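Uracil-DNA glycosylase (Nitratifractor salsuginis, PDB 5X3G) belongs to the uracil-DNA glycosylases and folds as a single-chain alpha/beta protein whose helices surround a four-stranded parallel sheet. Local coordinates at residues 50-55 with 170-175; 74-79 with 202-207; 94-99 with 107-112. One frame throughout, in Å; residues are numbered along the deposited sequence.

Interaction 1. Residues 50-55 with 170-175; sequences EGYIPP and ALLFTS
Ile53 and Phe173 face each other as a single antiparallel hydrogen-bonded pair, a worked example of how two loops can be joined by one rung of beta structure. Ile53 N gives to Phe173 O at 2.7 Å in a nearly straight bond (162°), and Phe173 N gives to Ile53 O at 2.6 Å, more bent at 141°. The two side chains lie side by side, pointing the same way, and Ile53 CG1 comes within 3.7 Å of Phe173 CD2; the first torsion of Ile53 (59°) sets CG1 between its own N and carbonyl carbon. The tight packing continues at Tyr52: Leu172 CD2 lies over one face of the ring, 4.3 Å from the centroid, in a CH-pi contact, while Leu172 CB abuts Tyr52 CD1. The cis peptide before Pro54 accompanies a close approach of Pro54 CD to Leu171 O, 3.3 Å away. Toward Gly51 the contact thins to little more than Thr174 CG2 against Gly51 O at 3.3 Å, and Glu50 beyond it is exposed. The Tyr52 hydroxyl turns elsewhere, to Met46 O, and Thr174 OG1 bonds to Glu178 and His182. Helix 40-48 flanks the contact, its Trp45 meeting Tyr52 edge-to-face and Leu172 directly, while helix 179-196 packs on Leu171, Leu172 and Phe173; the loop pairing between them follows the end of strand 164-168.

Interaction 2. Residues 74-79 with 202-207; sequences ILFGQD and PTLILF
Leu204 CD2 sits between two side chains of the facing strand, 4.0 Å from Ile74 CB and 3.8 Å from Phe76 CE2, which it meets at the ring edge. Beside it, Leu206 CD2 approaches Phe76 CD2 obliquely at 3.7 Å, and Ile74 CG2 lies over a face of the same ring. On the opposite face of the sheet Leu75 takes over: CG anti to its backbone N (-167°) faces Ile205 CG2, and CD2 reaches Phe207 CE2 at 3.9 Å. Between these apolar layers run the backbone bonds of parallel strands. Ile74 N gives to Thr203 O at 3.0 Å, and Ile205 N gives to Ile74 O. A weak bond follows, Phe76 N to Ile205 O at 3.4 Å. There the strands part, their axes inclined by 30°, and water 1 enters at the polar edge. It donates to Phe76 O and Ile205 O and accepts from Phe207 N at 2.7 Å. The ladder thus passes from direct to water-mediated pairing: where the strands diverge, the water supplies partners for Phe76 O, Ile205 O and Phe207 N, while the apolar contacts on both faces carry on past the last direct bond.

Interaction 3. Residues 94-99 with 107-112; sequences DGRVRE and SREVNR
Ser107 OG is held by two partners: it donates to Glu99 O at 2.7 Å and accepts from Val110 N at 3.3 Å, so one hydroxyl caps the start of helix 108-112 and ties residues 94-99 to it. The first torsion of Ser107 (71°) tucks OG between its backbone N and carbonyl carbon, where both partners can be met. Further along, Val97 lies across the first turn of the helix, its CG1 pressed to 3.5 Å from Val110 CG2, tighter than usual carbon contact, while its CG2 rests on Glu109 O. The outer side is ionic. Arg96 grips the Glu109 carboxylate side-on with two nitrogens, NH2 to OE1 at 2.6 Å and NE to OE2 at 2.8 Å. Guanidinium and carboxylate are far from coplanar, 64° apart, and each oxygen is approached from above the carboxylate plane. Over one face of the Arg96 guanidinium comes Arg112 NH1, only 3.0 Å from Arg96 NH2, the two guanidinium planes nearly parallel at 9°. This like-charged pair is probably eased by Glu109, whose OE1 also lies over the centre of the Arg112 group, and by Glu85, which forms a salt bridge with Arg96 NH1. Arg96 is itself placed by an Asx turn, its N bonding to Asp94 OD1 at 2.8 Å, inside a type I turn. The arrangement is that of a serine N-cap whose side chain also binds the loop entering the small hairpin of strands 101-102 and 105-106, the second of which leads into the helix.

In the fold
Following the chain from the N terminus, residues 50-55 come after helix 40-48, and strand 73-77 then brings in the first half of interaction 2. Interaction 3 opens and closes within a short span, 94-99 to 107-112, around the two-stranded hairpin, and so is nested inside both larger loops. After strand 164-168, residues 170-175 close interaction 1; strand 203-207 closes interaction 2 later, so these two cross. They also touch: Ala170 N lies 3.0 Å from Gln78 O, a probable hydrogen bond, and Phe173 packs on Asp79. Central sheet and helix-flanked loops are thereby joined, while interaction 3 lies apart, touching neither, its centre about 21 Å and 22 Å from the centres of interactions 1 and 2.

Interaction 1. Residues 50-55 with 170-175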
loop_
_atom_site.group_PDB
_atom_site.type_symbol
_atom_site.label_atom_id
_atom_site.label_comp_id
_atom_site.label_asym_id
_atom_site.label_seq_id
_atom_site.Cartn_x
_atom_site.Cartn_y
_atom_site.Cartn_z
ATOM N N GLU A 50 -15.608 -15.566 4.137
ATOM C CA GLU A 50 -15.872 -15.413 5.559
ATOM C C GLU A 50 -14.574 -15.546 6.343
ATOM O O GLU A 50 -13.689 -16.328 5.987
ATOM C CB GLU A 50 -16.900 -16.449 6.062
ATOM C CG GLU A 50 -17.430 -16.195 7.478
ATOM C CD GLU A 50 -16.479 -16.636 8.580
ATOM O OE1 GLU A 50 -15.684 -17.571 8.351
ATOM O OE2 GLU A 50 -16.513 -16.024 9.669
ATOM N N GLY A 51 -14.472 -14.766 7.414
ATOM C CA GLY A 51 -13.416 -14.949 8.388
ATOM C C GLY A 51 -12.096 -14.296 8.058
ATOM O O GLY A 51 -11.066 -14.720 8.597
ATOM N N TYR A 52 -12.085 -13.280 7.199
ATOM C CA TYR A 52 -10.848 -12.577 6.896
ATOM C C TYR A 52 -11.164 -11.143 6.505
ATOM O O TYR A 52 -12.287 -10.815 6.116
ATOM C CB TYR A 52 -10.050 -13.275 5.784
ATOM C CG TYR A 52 -10.709 -13.263 4.418
ATOM C CD1 TYR A 52 -10.620 -12.151 3.588
ATOM C CD2 TYR A 52 -11.399 -14.373 3.948
ATOM C CE1 TYR A 52 -11.213 -12.137 2.342
ATOM C CE2 TYR A 52 -11.993 -14.371 2.696
ATOM C CZ TYR A 52 -11.896 -13.248 1.899
ATOM O OH TYR A 52 -12.483 -13.232 0.656
ATOM N N ILE A 53 -10.148 -10.294 6.601
ATOM C CA ILE A 53 -10.240 -8.907 6.164
ATOM C C ILE A 53 -9.057 -8.607 5.247
ATOM O O ILE A 53 -7.993 -9.206 5.404
ATOM C CB ILE A 53 -10.279 -7.936 7.360
ATOM C CG1 ILE A 53 -9.024 -8.089 8.217
ATOM C CG2 ILE A 53 -11.535 -8.155 8.190
ATOM C CD1 ILE A 53 -8.902 -7.047 9.301
ATOM N N PRO A 54 -9.237 -7.700 4.268
ATOM C CA PRO A 54 -10.460 -6.961 3.937
ATOM C C PRO A 54 -11.486 -7.868 3.269
ATOM O O PRO A 54 -11.132 -8.994 2.926
ATOM C CB PRO A 54 -9.961 -5.886 2.970
ATOM C CG PRO A 54 -8.821 -6.530 2.281
ATOM C CD PRO A 54 -8.149 -7.387 3.324
ATOM N N PRO A 55 -12.722 -7.402 3.091
ATOM C CA PRO A 55 -13.720 -8.234 2.411
ATOM C C PRO A 55 -13.259 -8.641 1.018
ATOM O O PRO A 55 -12.361 -8.039 0.426
ATOM C CB PRO A 55 -14.965 -7.335 2.350
ATOM C CG PRO A 55 -14.473 -5.951 2.649
ATOM C CD PRO A 55 -13.305 -6.135 3.563
ATOM N N ALA A 170 0.811 -10.270 1.994
ATOM C CA ALA A 170 -0.400 -11.076 1.965
ATOM C C ALA A 170 -1.594 -10.140 1.853
ATOM O O ALA A 170 -1.616 -9.076 2.477
ATOM C CB ALA A 170 -0.527 -11.956 3.214
ATOM N N LEU A 171 -2.587 -10.531 1.058
ATOM C CA LEU A 171 -3.721 -9.662 0.767
ATOM C C LEU A 171 -4.878 -9.820 1.745
ATOM O O LEU A 171 -5.875 -9.101 1.616
ATOM C CB LEU A 171 -4.226 -9.909 -0.659
ATOM C CG LEU A 171 -3.223 -9.705 -1.795
ATOM C CD1 LEU A 171 -3.933 -9.771 -3.141
ATOM C CD2 LEU A 171 -2.468 -8.391 -1.640
ATOM N N LEU A 172 -4.785 -10.728 2.715
ATOM C CA LEU A 172 -5.872 -10.909 3.665
ATOM C C LEU A 172 -5.310 -11.164 5.055
ATOM O O LEU A 172 -4.163 -11.581 5.221
ATOM C CB LEU A 172 -6.818 -12.044 3.232
ATOM C CG LEU A 172 -6.311 -13.484 3.084
ATOM C CD1 LEU A 172 -6.151 -14.190 4.427
ATOM C CD2 LEU A 172 -7.245 -14.266 2.170
ATOM N N PHE A 173 -6.157 -10.917 6.054
ATOM C CA PHE A 173 -5.814 -11.045 7.464
ATOM C C PHE A 173 -6.930 -11.805 8.163
ATOM O O PHE A 173 -8.109 -11.515 7.939
ATOM C CB PHE A 173 -5.626 -9.659 8.101
ATOM C CG PHE A 173 -5.463 -9.679 9.601
ATOM C CD1 PHE A 173 -4.201 -9.691 10.168
ATOM C CD2 PHE A 173 -6.567 -9.647 10.441
ATOM C CE1 PHE A 173 -4.040 -9.694 11.538
ATOM C CE2 PHE A 173 -6.415 -9.653 11.814
ATOM C CZ PHE A 173 -5.148 -9.674 12.362
ATOM N N THR A 174 -6.564 -12.767 9.009
ATOM C CA THR A 174 -7.530 -13.488 9.831
ATOM C C THR A 174 -7.327 -13.206 11.313
ATOM O O THR A 174 -8.259 -12.779 12.002
ATOM C CB THR A 174 -7.450 -14.998 9.557
ATOM O OG1 THR A 174 -6.112 -15.462 9.773
ATOM C CG2 THR A 174 -7.860 -15.303 8.127
ATOM N N SER A 175 -6.121 -13.438 11.827
ATOM C CA SER A 175 -5.777 -13.075 13.192
ATOM C C SER A 175 -4.291 -12.762 13.241
ATOM O O SER A 175 -3.532 -13.125 12.338
ATOM C CB SER A 175 -6.129 -14.187 14.188
ATOM O OG SER A 175 -5.357 -15.349 13.948
#

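Interaction 2. Residues 74-79 with 202-207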
loop_
_atom_site.group_PDB
_atom_site.type_symbol
_atom_site.label_atom_id
_atom_site.label_comp_id
_atom_site.label_asym_id
_atom_site.label_seq_id
_atom_site.Cartn_x
_atom_site.Cartn_y
_atom_site.Cartn_z
ATOM N N ILE A 74 6.284 0.035 -6.557
ATOM C CA ILE A 74 5.529 -0.935 -5.771
ATOM C C ILE A 74 5.941 -0.741 -4.321
ATOM O O ILE A 74 7.036 -1.157 -3.922
ATOM C CB ILE A 74 5.773 -2.383 -6.220
ATOM C CG1 ILE A 74 5.487 -2.538 -7.715
ATOM C CG2 ILE A 74 4.916 -3.343 -5.405
ATOM C CD1 ILE A 74 5.559 -3.970 -8.193
ATOM N N LEU A 75 5.078 -0.106 -3.537
ATOM C CA LEU A 75 5.330 0.151 -2.126
ATOM C C LEU A 75 4.737 -0.989 -1.308
ATOM O O LEU A 75 3.530 -1.245 -1.383
ATOM C CB LEU A 75 4.726 1.496 -1.718
ATOM C CG LEU A 75 5.111 2.110 -0.368
ATOM C CD1 LEU A 75 4.840 3.595 -0.427
ATOM C CD2 LEU A 75 4.335 1.490 0.784
ATOM N N PHE A 76 5.574 -1.653 -0.518
ATOM C CA PHE A 76 5.164 -2.873 0.162
ATOM C C PHE A 76 4.655 -2.614 1.575
ATOM O O PHE A 76 5.109 -1.704 2.274
ATOM C CB PHE A 76 6.317 -3.875 0.226
ATOM C CG PHE A 76 6.538 -4.636 -1.052
ATOM C CD1 PHE A 76 5.807 -5.780 -1.328
ATOM C CD2 PHE A 76 7.490 -4.220 -1.969
ATOM C CE1 PHE A 76 6.012 -6.491 -2.499
ATOM C CE2 PHE A 76 7.700 -4.926 -3.144
ATOM C CZ PHE A 76 6.958 -6.063 -3.408
ATOM N N GLY A 77 3.680 -3.436 1.976
ATOM C CA GLY A 77 3.372 -3.646 3.370
ATOM C C GLY A 77 3.385 -5.136 3.667
ATOM O O GLY A 77 3.572 -5.962 2.773
ATOM N N GLN A 78 3.193 -5.467 4.942
ATOM C CA GLN A 78 3.175 -6.869 5.348
ATOM C C GLN A 78 1.851 -7.532 4.994
ATOM O O GLN A 78 1.789 -8.393 4.113
ATOM C CB GLN A 78 3.447 -7.002 6.848
ATOM C CG GLN A 78 4.918 -6.980 7.207
ATOM C CD GLN A 78 5.614 -8.274 6.832
ATOM O OE1 GLN A 78 6.098 -8.432 5.711
ATOM N NE2 GLN A 78 5.659 -9.213 7.770
ATOM N N ASP A 79 0.789 -7.129 5.680
ATOM C CA ASP A 79 -0.529 -7.721 5.510
ATOM C C ASP A 79 -1.555 -6.707 5.998
ATOM O O ASP A 79 -1.185 -5.697 6.617
ATOM C CB ASP A 79 -0.638 -9.059 6.268
ATOM C CG ASP A 79 -0.585 -8.890 7.775
ATOM O OD1 ASP A 79 0.056 -7.929 8.247
ATOM O OD2 ASP A 79 -1.174 -9.733 8.484
ATOM N N PRO A 202 9.264 -1.498 -12.553
ATOM C CA PRO A 202 8.951 -0.530 -11.498
ATOM C C PRO A 202 9.914 -0.684 -10.333
ATOM O O PRO A 202 10.510 -1.740 -10.116
ATOM C CB PRO A 202 7.521 -0.892 -11.094
ATOM C CG PRO A 202 7.439 -2.345 -11.344
ATOM C CD PRO A 202 8.295 -2.611 -12.559
ATOM N N THR A 203 10.065 0.397 -9.575
ATOM C CA THR A 203 10.999 0.424 -8.457
ATOM C C THR A 203 10.301 -0.006 -7.172
ATOM O O THR A 203 9.230 0.507 -6.835
ATOM C CB THR A 203 11.597 1.821 -8.299
ATOM O OG1 THR A 203 12.431 2.111 -9.426
ATOM C CG2 THR A 203 12.427 1.903 -7.033
ATOM N N LEU A 204 10.911 -0.949 -6.457
ATOM C CA LEU A 204 10.371 -1.404 -5.185
ATOM C C LEU A 204 10.733 -0.415 -4.083
ATOM O O LEU A 204 11.908 -0.092 -3.892
ATOM C CB LEU A 204 10.908 -2.793 -4.837
ATOM C CG LEU A 204 10.817 -3.897 -5.891
ATOM C CD1 LEU A 204 11.323 -5.217 -5.315
ATOM C CD2 LEU A 204 9.397 -4.041 -6.432
ATOM N N ILE A 205 9.725 0.065 -3.360
ATOM C CA ILE A 205 9.931 0.918 -2.195
ATOM C C ILE A 205 9.819 0.039 -0.958
ATOM O O ILE A 205 8.749 -0.512 -0.671
ATOM C CB ILE A 205 8.924 2.075 -2.152
ATOM C CG1 ILE A 205 9.064 2.944 -3.401
ATOM C CG2 ILE A 205 9.112 2.898 -0.880
ATOM C CD1 ILE A 205 7.925 3.917 -3.581
ATOM N N LEU A 206 10.918 -0.091 -0.224
ATOM C CA LEU A 206 11.042 -1.089 0.834
ATOM C C LEU A 206 11.230 -0.380 2.171
ATOM O O LEU A 206 12.329 0.084 2.489
ATOM C CB LEU A 206 12.193 -2.038 0.527
ATOM C CG LEU A 206 12.111 -2.682 -0.861
ATOM C CD1 LEU A 206 13.436 -3.324 -1.247
ATOM C CD2 LEU A 206 10.974 -3.700 -0.919
ATOM N N PHE A 207 10.157 -0.307 2.955
ATOM C CA PHE A 207 10.192 0.317 4.274
ATOM C C PHE A 207 10.766 -0.666 5.287
ATOM O O PHE A 207 10.158 -1.705 5.565
ATOM C CB PHE A 207 8.794 0.758 4.697
ATOM C CG PHE A 207 8.350 2.054 4.085
ATOM C CD1 PHE A 207 9.272 3.021 3.726
ATOM C CD2 PHE A 207 7.004 2.307 3.877
ATOM C CE1 PHE A 207 8.860 4.215 3.167
ATOM C CE2 PHE A 207 6.586 3.499 3.319
ATOM C CZ PHE A 207 7.514 4.456 2.963
HETATM O O HOH W 1 7.877 -1.294 1.924
#

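Interaction 3. Residues 94-99 with 107-112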
loop_
_atom_site.group_PDB
_atom_site.type_symbol
_atom_site.label_atom_id
_atom_site.label_comp_id
_atom_site.label_asym_id
_atom_site.label_seq_id
_atom_site.Cartn_x
_atom_site.Cartn_y
_atom_site.Cartn_z
ATOM N N ASP A 94 -4.679 3.393 5.896
ATOM C CA ASP A 94 -5.508 2.936 7.004
ATOM C C ASP A 94 -6.934 3.439 6.808
ATOM O O ASP A 94 -7.183 4.649 6.830
ATOM C CB ASP A 94 -4.940 3.420 8.339
ATOM C CG ASP A 94 -5.596 2.749 9.533
ATOM O OD1 ASP A 94 -6.836 2.615 9.546
ATOM O OD2 ASP A 94 -4.870 2.348 10.468
ATOM N N GLY A 95 -7.871 2.505 6.643
ATOM C CA GLY A 95 -9.263 2.833 6.397
ATOM C C GLY A 95 -9.976 3.514 7.549
ATOM O O GLY A 95 -11.094 3.999 7.351
ATOM N N ARG A 96 -9.376 3.546 8.743
ATOM C CA ARG A 96 -9.969 4.321 9.830
ATOM C C ARG A 96 -9.888 5.814 9.562
ATOM O O ARG A 96 -10.778 6.567 9.972
ATOM C CB ARG A 96 -9.282 4.017 11.162
ATOM C CG ARG A 96 -9.706 2.726 11.813
ATOM C CD ARG A 96 -9.099 2.582 13.198
ATOM N NE ARG A 96 -9.512 3.670 14.078
ATOM C CZ ARG A 96 -10.658 3.696 14.751
ATOM N NH1 ARG A 96 -11.513 2.688 14.650
ATOM N NH2 ARG A 96 -10.951 4.730 15.529
ATOM N N VAL A 97 -8.833 6.258 8.891
ATOM C CA VAL A 97 -8.604 7.679 8.678
ATOM C C VAL A 97 -9.492 8.162 7.543
ATOM O O VAL A 97 -9.531 7.558 6.465
ATOM C CB VAL A 97 -7.124 7.954 8.371
ATOM C CG1 VAL A 97 -6.888 9.446 8.257
ATOM C CG2 VAL A 97 -6.227 7.339 9.437
ATOM N N ARG A 98 -10.215 9.251 7.788
ATOM C CA ARG A 98 -10.952 9.925 6.732
ATOM C C ARG A 98 -10.387 11.326 6.553
ATOM O O ARG A 98 -9.621 11.576 5.616
ATOM C CB ARG A 98 -12.447 9.953 7.054
ATOM C CG ARG A 98 -13.125 8.609 6.835
ATOM C CD ARG A 98 -14.581 8.638 7.245
ATOM N NE ARG A 98 -14.732 8.829 8.684
ATOM C CZ ARG A 98 -15.894 8.777 9.324
ATOM N NH1 ARG A 98 -17.010 8.531 8.650
ATOM N NH2 ARG A 98 -15.943 8.963 10.636
ATOM N N GLU A 99 -10.735 12.239 7.456
ATOM C CA GLU A 99 -10.180 13.583 7.404
ATOM C C GLU A 99 -8.715 13.569 7.826
ATOM O O GLU A 99 -8.336 12.904 8.794
ATOM C CB GLU A 99 -10.977 14.533 8.301
ATOM C CG GLU A 99 -12.388 14.859 7.807
ATOM C CD GLU A 99 -13.326 13.671 7.873
ATOM O OE1 GLU A 99 -13.242 12.901 8.854
ATOM O OE2 GLU A 99 -14.144 13.499 6.944
ATOM N N SER A 107 -5.726 15.274 12.329
ATOM C CA SER A 107 -6.911 14.674 12.919
ATOM C C SER A 107 -6.518 13.603 13.936
ATOM O O SER A 107 -5.364 13.171 14.019
ATOM C CB SER A 107 -7.805 14.071 11.838
ATOM O OG SER A 107 -7.221 12.903 11.289
ATOM N N ARG A 108 -7.508 13.173 14.723
ATOM C CA ARG A 108 -7.252 12.158 15.738
ATOM C C ARG A 108 -6.861 10.830 15.104
ATOM O O ARG A 108 -5.958 10.141 15.594
ATOM C CB ARG A 108 -8.483 11.988 16.629
ATOM N N GLU A 109 -7.519 10.458 14.004
ATOM C CA GLU A 109 -7.225 9.174 13.377
ATOM C C GLU A 109 -5.855 9.172 12.708
ATOM O O GLU A 109 -5.196 8.128 12.662
ATOM C CB GLU A 109 -8.317 8.816 12.370
ATOM C CG GLU A 109 -9.598 8.305 13.015
ATOM C CD GLU A 109 -9.362 7.140 13.959
ATOM O OE1 GLU A 109 -10.008 7.102 15.028
ATOM O OE2 GLU A 109 -8.536 6.258 13.634
ATOM N N VAL A 110 -5.410 10.315 12.185
ATOM C CA VAL A 110 -4.049 10.401 11.659
ATOM C C VAL A 110 -3.043 10.242 12.790
ATOM O O VAL A 110 -2.064 9.493 12.677
ATOM C CB VAL A 110 -3.840 11.728 10.906
ATOM C CG1 VAL A 110 -2.365 11.933 10.589
ATOM C CG2 VAL A 110 -4.656 11.754 9.632
ATOM N N ASN A 111 -3.276 10.941 13.904
ATOM C CA ASN A 111 -2.346 10.882 15.026
ATOM C C ASN A 111 -2.264 9.475 15.602
ATOM O O ASN A 111 -1.190 9.035 16.029
ATOM C CB ASN A 111 -2.757 11.877 16.112
ATOM C CG ASN A 111 -2.242 13.280 15.848
ATOM O OD1 ASN A 111 -2.778 14.258 16.369
ATOM N ND2 ASN A 111 -1.196 13.385 15.034
ATOM N N ARG A 112 -3.388 8.756 15.625
ATOM C CA ARG A 112 -3.374 7.395 16.152
ATOM C C ARG A 112 -2.520 6.474 15.284
ATOM O O ARG A 112 -1.803 5.615 15.804
ATOM C CB ARG A 112 -4.803 6.862 16.267
ATOM C CG ARG A 112 -4.879 5.418 16.736
ATOM C CD ARG A 112 -6.299 4.871 16.724
ATOM N NE ARG A 112 -7.141 5.460 17.765
ATOM C CZ ARG A 112 -8.331 4.983 18.121
ATOM N NH1 ARG A 112 -8.821 3.904 17.526
ATOM N NH2 ARG A 112 -9.028 5.583 19.075
#